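Local atomic coordinates of aldehyde dehydrogenase (Anabaena variabilis, PDB entry 4H7N), a protein that probably oxidises aldehydes to carboxylic acids with NAD+ as the electron acceptor. Residues A[247-259]-A[282-294]. Sequence-based numbering, arbitrary orientation.
Sequences LELATSAILWGAV and FYHQLIAKAHRLQ
Lys-289 reaches across from helix 279-292 to the side of helix 247-259, its chain extended beyond CG, and its NZ enters a cluster of oxygens belonging to Glu-248, Thr-251 and Ser-252. Lys-289 NZ lies 2.7 Å from Glu-248 OE2, a salt bridge made from above the carboxylate plane (67° out of it), and donates to Ser-252 OG at 2.7 Å and to Thr-251 OG1 at 2.9 Å. Within its own helix Lys-289 NZ also hydrogen-bonds Gln-285 OE1 at 3.1 Å, from above the carbonyl plane. Four acceptors thus compete for three N-H groups, and at least one proton must be shared. Ser-252 OG additionally pairs with Asp-473 OD2 of the second subunit. Thr-251 OG1, set between the backbone N and the carbonyl carbon (chi1 55°), donates in the carbonyl plane to Leu-247 O (2.8 Å), which also accepts from Thr-251 N. Without the ammonium, as with a methionine here, Glu-248 is likely to lose its charge partner, and Ser-252 OG and Thr-251 OG1 a common donor. Below this polar layer, Thr-251 CG2 packs on Phe-282 CE2 (3.5 Å), and Ile-254 CD1 meets the ring edge; Leu-255 and Leu-293 close the other end tip to tip. The helices cross at -50°, their axes 9.3 Å apart. Both lie against the seven-stranded sheet: Phe-282 and Ile-254 touch Val-241 and Ile-272, Phe-282 also Val-274 and Ile-254 also Ala-239, while Leu-255 and Leu-286 touch Met-370 of strand 369-375.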
ATOM      1  N   LEU A 247      -3.718 -38.007 -12.758  1.00 31.45           N
ATOM      2  CA  LEU A 247      -2.871 -37.562 -13.881  1.00 31.28           C
ATOM      3  C   LEU A 247      -3.647 -37.088 -15.094  1.00 30.99           C
ATOM      4  O   LEU A 247      -3.135 -36.289 -15.879  1.00 28.62           O
ATOM      5  CB  LEU A 247      -1.918 -38.668 -14.324  1.00 34.17           C
ATOM      6  CG  LEU A 247      -0.924 -39.103 -13.240  1.00 36.43           C
ATOM      7  CD1 LEU A 247      -0.072 -40.248 -13.788  1.00 38.00           C
ATOM      8  CD2 LEU A 247      -0.076 -37.936 -12.774  1.00 34.41           C
ATOM      9  N   GLU A 248      -4.845 -37.652 -15.289  1.00 31.75           N
ATOM     10  CA  GLU A 248      -5.704 -37.256 -16.380  1.00 34.23           C
ATOM     11  C   GLU A 248      -6.133 -35.790 -16.245  1.00 31.48           C
ATOM     12  O   GLU A 248      -6.066 -35.023 -17.214  1.00 29.70           O
ATOM     13  CB  GLU A 248      -6.920 -38.205 -16.433  1.00 40.61           C
ATOM     14  CG  GLU A 248      -7.959 -37.804 -17.449  1.00 47.00           C
ATOM     15  CD  GLU A 248      -7.438 -37.885 -18.873  1.00 50.43           C
ATOM     16  OE1 GLU A 248      -6.765 -38.883 -19.222  1.00 61.75           O
ATOM     17  OE2 GLU A 248      -7.719 -36.962 -19.648  1.00 47.31           O
ATOM     18  N   LEU A 249      -6.577 -35.399 -15.039  1.00 28.59           N
ATOM     19  CA  LEU A 249      -6.923 -34.036 -14.773  1.00 27.45           C
ATOM     20  C   LEU A 249      -5.661 -33.175 -14.736  1.00 26.07           C
ATOM     21  O   LEU A 249      -5.637 -32.060 -15.261  1.00 24.06           O
ATOM     22  CB  LEU A 249      -7.664 -33.916 -13.418  1.00 29.09           C
ATOM     23  CG  LEU A 249      -9.063 -34.585 -13.420  1.00 30.36           C
ATOM     24  CD1 LEU A 249      -9.715 -34.446 -12.027  1.00 31.01           C
ATOM     25  CD2 LEU A 249     -10.011 -34.052 -14.509  1.00 31.02           C
ATOM     26  N   ALA A 250      -4.606 -33.680 -14.123  1.00 25.75           N
ATOM     27  CA  ALA A 250      -3.386 -32.856 -13.982  1.00 25.61           C
ATOM     28  C   ALA A 250      -2.797 -32.495 -15.354  1.00 25.38           C
ATOM     29  O   ALA A 250      -2.337 -31.366 -15.571  1.00 24.29           O
ATOM     30  CB  ALA A 250      -2.349 -33.571 -13.133  1.00 25.52           C
ATOM     31  N   THR A 251      -2.797 -33.460 -16.287  1.00 25.95           N
ATOM     32  CA  THR A 251      -2.216 -33.184 -17.598  1.00 25.05           C
ATOM     33  C   THR A 251      -3.119 -32.227 -18.383  1.00 26.13           C
ATOM     34  O   THR A 251      -2.602 -31.334 -19.049  1.00 26.39           O
ATOM     35  CB  THR A 251      -1.889 -34.455 -18.407  1.00 26.20           C
ATOM     36  OG1 THR A 251      -3.063 -35.258 -18.513  1.00 27.64           O
ATOM     37  CG2 THR A 251      -0.759 -35.241 -17.766  1.00 26.74           C
ATOM     38  N   SER A 252      -4.443 -32.371 -18.322  1.00 25.41           N
ATOM     39  CA  SER A 252      -5.295 -31.398 -19.005  1.00 25.30           C
ATOM     40  C   SER A 252      -5.160 -29.987 -18.358  1.00 25.49           C
ATOM     41  O   SER A 252      -5.121 -28.976 -19.057  1.00 25.35           O
ATOM     42  CB  SER A 252      -6.776 -31.829 -19.014  1.00 26.84           C
ATOM     43  OG  SER A 252      -7.008 -33.036 -19.745  1.00 27.88           O
ATOM     44  N   ALA A 253      -5.114 -29.914 -17.028  1.00 24.68           N
ATOM     45  CA  ALA A 253      -5.089 -28.629 -16.355  1.00 24.93           C
ATOM     46  C   ALA A 253      -3.771 -27.884 -16.639  1.00 25.15           C
ATOM     47  O   ALA A 253      -3.780 -26.680 -16.885  1.00 23.49           O
ATOM     48  CB  ALA A 253      -5.254 -28.809 -14.868  1.00 26.27           C
ATOM     49  N   ILE A 254      -2.664 -28.622 -16.577  1.00 24.29           N
ATOM     50  CA  ILE A 254      -1.322 -28.033 -16.748  1.00 25.55           C
ATOM     51  C   ILE A 254      -1.119 -27.625 -18.214  1.00 25.44           C
ATOM     52  O   ILE A 254      -0.575 -26.556 -18.501  1.00 24.14           O
ATOM     53  CB  ILE A 254      -0.240 -28.981 -16.241  1.00 24.70           C
ATOM     54  CG1 ILE A 254      -0.282 -28.971 -14.702  1.00 24.98           C
ATOM     55  CG2 ILE A 254       1.134 -28.624 -16.796  1.00 25.60           C
ATOM     56  CD1 ILE A 254       0.401 -30.122 -14.035  1.00 25.19           C
ATOM     57  N   LEU A 255      -1.643 -28.420 -19.140  1.00 26.73           N
ATOM     58  CA  LEU A 255      -1.563 -28.018 -20.545  1.00 26.75           C
ATOM     59  C   LEU A 255      -2.285 -26.695 -20.773  1.00 25.66           C
ATOM     60  O   LEU A 255      -1.751 -25.764 -21.408  1.00 26.53           O
ATOM     61  CB  LEU A 255      -2.115 -29.132 -21.440  1.00 27.29           C
ATOM     62  CG  LEU A 255      -2.219 -28.736 -22.905  1.00 28.00           C
ATOM     63  CD1 LEU A 255      -0.829 -28.481 -23.469  1.00 27.67           C
ATOM     64  CD2 LEU A 255      -3.012 -29.771 -23.671  1.00 28.65           C
ATOM     65  N   TRP A 256      -3.503 -26.585 -20.265  1.00 26.58           N
ATOM     66  CA  TRP A 256      -4.296 -25.362 -20.424  1.00 25.97           C
ATOM     67  C   TRP A 256      -3.590 -24.181 -19.750  1.00 26.56           C
ATOM     68  O   TRP A 256      -3.393 -23.118 -20.325  1.00 26.19           O
ATOM     69  CB  TRP A 256      -5.723 -25.544 -19.902  1.00 28.18           C
ATOM     70  CG  TRP A 256      -6.520 -24.306 -20.100  1.00 28.42           C
ATOM     71  CD1 TRP A 256      -7.123 -23.887 -21.266  1.00 29.21           C
ATOM     72  CD2 TRP A 256      -6.728 -23.276 -19.146  1.00 27.10           C
ATOM     73  NE1 TRP A 256      -7.722 -22.663 -21.072  1.00 28.11           N
ATOM     74  CE2 TRP A 256      -7.494 -22.262 -19.783  1.00 26.17           C
ATOM     75  CE3 TRP A 256      -6.387 -23.128 -17.801  1.00 28.01           C
ATOM     76  CZ2 TRP A 256      -7.884 -21.099 -19.125  1.00 29.02           C
ATOM     77  CZ3 TRP A 256      -6.756 -21.960 -17.149  1.00 28.99           C
ATOM     78  CH2 TRP A 256      -7.497 -20.953 -17.812  1.00 28.34           C
ATOM     79  N   GLY A 257      -3.161 -24.400 -18.528  1.00 25.55           N
ATOM     80  CA  GLY A 257      -2.488 -23.376 -17.796  1.00 27.57           C
ATOM     81  C   GLY A 257      -1.202 -22.933 -18.448  1.00 27.17           C
ATOM     82  O   GLY A 257      -0.887 -21.756 -18.378  1.00 26.64           O
ATOM     83  N   ALA A 258      -0.489 -23.853 -19.108  1.00 26.37           N
ATOM     84  CA  ALA A 258       0.798 -23.482 -19.759  1.00 26.01           C
ATOM     85  C   ALA A 258       0.671 -22.866 -21.149  1.00 26.16           C
ATOM     86  O   ALA A 258       1.554 -22.141 -21.541  1.00 25.89           O
ATOM     87  CB  ALA A 258       1.715 -24.663 -19.833  1.00 26.75           C
ATOM     88  N   VAL A 259      -0.396 -23.159 -21.904  1.00 25.04           N
ATOM     89  CA  VAL A 259      -0.431 -22.722 -23.276  1.00 26.02           C
ATOM     90  C   VAL A 259      -1.627 -21.878 -23.694  1.00 25.09           C
ATOM     91  O   VAL A 259      -1.647 -21.382 -24.817  1.00 25.97           O
ATOM     92  CB  VAL A 259      -0.204 -23.888 -24.267  1.00 28.11           C
ATOM     93  CG1 VAL A 259       0.991 -24.716 -23.835  1.00 28.65           C
ATOM     94  CG2 VAL A 259      -1.455 -24.728 -24.411  1.00 29.26           C
ATOM     95  N   PHE A 282       3.342 -39.247 -16.962  1.00 34.73           N
ATOM     96  CA  PHE A 282       2.842 -37.893 -17.052  1.00 32.10           C
ATOM     97  C   PHE A 282       3.311 -37.189 -18.320  1.00 31.34           C
ATOM     98  O   PHE A 282       2.500 -36.602 -19.029  1.00 31.73           O
ATOM     99  CB  PHE A 282       3.313 -37.095 -15.832  1.00 30.84           C
ATOM    100  CG  PHE A 282       2.921 -35.658 -15.865  1.00 29.80           C
ATOM    101  CD1 PHE A 282       3.738 -34.726 -16.441  1.00 30.43           C
ATOM    102  CD2 PHE A 282       1.749 -35.225 -15.253  1.00 30.77           C
ATOM    103  CE1 PHE A 282       3.381 -33.386 -16.465  1.00 30.69           C
ATOM    104  CE2 PHE A 282       1.381 -33.881 -15.282  1.00 29.82           C
ATOM    105  CZ  PHE A 282       2.204 -32.967 -15.888  1.00 29.45           C
ATOM    106  N   TYR A 283       4.598 -37.207 -18.624  1.00 30.28           N
ATOM    107  CA  TYR A 283       5.015 -36.405 -19.746  1.00 31.47           C
ATOM    108  C   TYR A 283       4.518 -36.994 -21.074  1.00 32.07           C
ATOM    109  O   TYR A 283       4.210 -36.240 -21.995  1.00 30.09           O
ATOM    110  CB  TYR A 283       6.511 -36.069 -19.733  1.00 32.75           C
ATOM    111  CG  TYR A 283       7.504 -37.073 -20.200  1.00 36.01           C
ATOM    112  CD1 TYR A 283       7.629 -37.375 -21.536  1.00 39.39           C
ATOM    113  CD2 TYR A 283       8.410 -37.641 -19.308  1.00 39.88           C
ATOM    114  CE1 TYR A 283       8.578 -38.265 -21.983  1.00 43.35           C
ATOM    115  CE2 TYR A 283       9.380 -38.535 -19.730  1.00 42.52           C
ATOM    116  CZ  TYR A 283       9.465 -38.852 -21.074  1.00 45.20           C
ATOM    117  OH  TYR A 283      10.400 -39.761 -21.538  1.00 49.47           O
ATOM    118  N   HIS A 284       4.394 -38.313 -21.144  1.00 33.69           N
ATOM    119  CA  HIS A 284       3.795 -38.929 -22.316  1.00 36.20           C
ATOM    120  C   HIS A 284       2.346 -38.571 -22.493  1.00 35.11           C
ATOM    121  O   HIS A 284       1.896 -38.308 -23.621  1.00 33.46           O
ATOM    122  CB  HIS A 284       3.951 -40.433 -22.278  1.00 39.68           C
ATOM    123  CG  HIS A 284       5.322 -40.873 -22.657  1.00 43.00           C
ATOM    124  ND1 HIS A 284       5.906 -40.515 -23.854  1.00 47.81           N
ATOM    125  CD2 HIS A 284       6.227 -41.628 -22.003  1.00 45.92           C
ATOM    126  CE1 HIS A 284       7.118 -41.042 -23.926  1.00 48.42           C
ATOM    127  NE2 HIS A 284       7.335 -41.720 -22.814  1.00 49.92           N
ATOM    128  N   GLN A 285       1.609 -38.503 -21.395  1.00 36.03           N
ATOM    129  CA  GLN A 285       0.225 -38.073 -21.529  1.00 35.48           C
ATOM    130  C   GLN A 285       0.173 -36.576 -21.940  1.00 33.12           C
ATOM    131  O   GLN A 285      -0.620 -36.164 -22.809  1.00 31.79           O
ATOM    132  CB  GLN A 285      -0.597 -38.432 -20.295  1.00 36.69           C
ATOM    133  CG  GLN A 285      -2.060 -38.178 -20.564  1.00 39.47           C
ATOM    134  CD  GLN A 285      -2.989 -38.403 -19.387  1.00 42.45           C
ATOM    135  OE1 GLN A 285      -4.178 -38.137 -19.519  1.00 45.52           O
ATOM    136  NE2 GLN A 285      -2.472 -38.868 -18.251  1.00 42.15           N
ATOM    137  N   LEU A 286       1.043 -35.765 -21.342  1.00 31.21           N
ATOM    138  CA  LEU A 286       1.116 -34.343 -21.687  1.00 30.55           C
ATOM    139  C   LEU A 286       1.410 -34.121 -23.163  1.00 30.33           C
ATOM    140  O   LEU A 286       0.770 -33.256 -23.844  1.00 28.86           O
ATOM    141  CB  LEU A 286       2.166 -33.624 -20.801  1.00 29.53           C
ATOM    142  CG  LEU A 286       2.083 -32.101 -20.781  1.00 31.00           C
ATOM    143  CD1 LEU A 286       0.755 -31.593 -20.185  1.00 31.42           C
ATOM    144  CD2 LEU A 286       3.248 -31.506 -19.996  1.00 30.23           C
ATOM    145  N   ILE A 287       2.389 -34.866 -23.659  1.00 30.16           N
ATOM    146  CA  ILE A 287       2.717 -34.750 -25.087  1.00 32.24           C
ATOM    147  C   ILE A 287       1.501 -35.029 -25.964  1.00 33.21           C
ATOM    148  O   ILE A 287       1.220 -34.271 -26.907  1.00 34.34           O
ATOM    149  CB  ILE A 287       3.882 -35.636 -25.490  1.00 32.69           C
ATOM    150  CG1 ILE A 287       5.173 -35.095 -24.878  1.00 33.11           C
ATOM    151  CG2 ILE A 287       4.051 -35.639 -27.015  1.00 33.03           C
ATOM    152  CD1 ILE A 287       6.266 -36.153 -24.833  1.00 35.53           C
ATOM    153  N   ALA A 288       0.793 -36.117 -25.679  1.00 34.60           N
ATOM    154  CA  ALA A 288      -0.321 -36.534 -26.561  1.00 35.28           C
ATOM    155  C   ALA A 288      -1.379 -35.424 -26.618  1.00 35.72           C
ATOM    156  O   ALA A 288      -1.893 -35.072 -27.703  1.00 33.90           O
ATOM    157  CB  ALA A 288      -0.939 -37.831 -26.072  1.00 36.90           C
ATOM    158  N   LYS A 289      -1.684 -34.834 -25.450  1.00 32.42           N
ATOM    159  CA  LYS A 289      -2.655 -33.751 -25.399  1.00 31.19           C
ATOM    160  C   LYS A 289      -2.148 -32.475 -26.068  1.00 30.29           C
ATOM    161  O   LYS A 289      -2.900 -31.775 -26.744  1.00 31.82           O
ATOM    162  CB  LYS A 289      -3.123 -33.484 -23.925  1.00 30.00           C
ATOM    163  CG  LYS A 289      -3.841 -34.680 -23.321  1.00 31.75           C
ATOM    164  CD  LYS A 289      -4.125 -34.501 -21.836  1.00 32.51           C
ATOM    165  CE  LYS A 289      -5.128 -35.557 -21.373  1.00 32.80           C
ATOM    166  NZ  LYS A 289      -5.524 -35.336 -19.949  1.00 32.24           N
ATOM    167  N   ALA A 290      -0.885 -32.149 -25.871  1.00 30.81           N
ATOM    168  CA  ALA A 290      -0.299 -30.968 -26.487  1.00 31.87           C
ATOM    169  C   ALA A 290      -0.278 -31.089 -28.003  1.00 33.52           C
ATOM    170  O   ALA A 290      -0.568 -30.135 -28.737  1.00 30.72           O
ATOM    171  CB  ALA A 290       1.109 -30.794 -26.007  1.00 32.85           C
ATOM    172  N   HIS A 291       0.014 -32.286 -28.448  1.00 36.14           N
ATOM    173  CA  HIS A 291       0.161 -32.515 -29.848  1.00 39.50           C
ATOM    174  C   HIS A 291      -1.196 -32.318 -30.561  1.00 40.79           C
ATOM    175  O   HIS A 291      -1.204 -31.924 -31.711  1.00 42.12           O
ATOM    176  CB  HIS A 291       0.761 -33.886 -30.114  1.00 43.96           C
ATOM    177  CG  HIS A 291       1.249 -34.019 -31.502  1.00 48.03           C
ATOM    178  ND1 HIS A 291       0.555 -34.723 -32.467  1.00 57.14           N
ATOM    179  CD2 HIS A 291       2.274 -33.414 -32.139  1.00 49.15           C
ATOM    180  CE1 HIS A 291       1.173 -34.598 -33.630  1.00 56.04           C
ATOM    181  NE2 HIS A 291       2.219 -33.807 -33.456  1.00 54.13           N
ATOM    182  N   ARG A 292      -2.327 -32.538 -29.874  1.00 41.06           N
ATOM    183  CA  ARG A 292      -3.657 -32.320 -30.477  1.00 41.80           C
ATOM    184  C   ARG A 292      -3.969 -30.840 -30.767  1.00 41.22           C
ATOM    185  O   ARG A 292      -4.792 -30.560 -31.620  1.00 38.76           O
ATOM    186  CB  ARG A 292      -4.780 -32.904 -29.621  1.00 47.58           C
ATOM    187  CG  ARG A 292      -4.815 -34.432 -29.552  1.00 55.99           C
ATOM    188  CD  ARG A 292      -5.488 -34.985 -28.290  1.00 62.63           C
ATOM    189  NE  ARG A 292      -6.956 -34.949 -28.329  1.00 75.41           N
ATOM    190  CZ  ARG A 292      -7.746 -33.991 -27.820  1.00 83.20           C
ATOM    191  NH1 ARG A 292      -7.241 -32.918 -27.208  1.00 90.78           N
ATOM    192  NH2 ARG A 292      -9.072 -34.107 -27.921  1.00 83.76           N
ATOM    193  N   LEU A 293      -3.315 -29.888 -30.104  1.00 36.21           N
ATOM    194  CA  LEU A 293      -3.641 -28.467 -30.296  1.00 35.34           C
ATOM    195  C   LEU A 293      -3.132 -27.921 -31.644  1.00 38.67           C
ATOM    196  O   LEU A 293      -2.034 -28.235 -32.074  1.00 41.44           O
ATOM    197  CB  LEU A 293      -3.074 -27.616 -29.131  1.00 36.18           C
ATOM    198  CG  LEU A 293      -3.523 -28.073 -27.724  1.00 35.17           C
ATOM    199  CD1 LEU A 293      -2.961 -27.155 -26.665  1.00 36.48           C
ATOM    200  CD2 LEU A 293      -5.037 -28.130 -27.657  1.00 36.76           C
ATOM    201  N   GLN A 294      -3.935 -27.079 -32.280  1.00 39.10           N
ATOM    202  CA  GLN A 294      -3.599 -26.499 -33.576  1.00 42.67           C
ATOM    203  C   GLN A 294      -3.354 -24.989 -33.515  1.00 37.90           C
ATOM    204  O   GLN A 294      -3.986 -24.273 -32.731  1.00 36.37           O
ATOM    205  CB  GLN A 294      -4.730 -26.788 -34.578  1.00 46.16           C
ATOM    206  CG  GLN A 294      -4.970 -28.278 -34.761  1.00 51.90           C
ATOM    207  CD  GLN A 294      -3.761 -28.960 -35.398  1.00 58.06           C
ATOM    208  OE1 GLN A 294      -3.231 -28.480 -36.395  1.00 64.14           O
ATOM    209  NE2 GLN A 294      -3.304 -30.065 -34.803  1.00 59.50           N
TER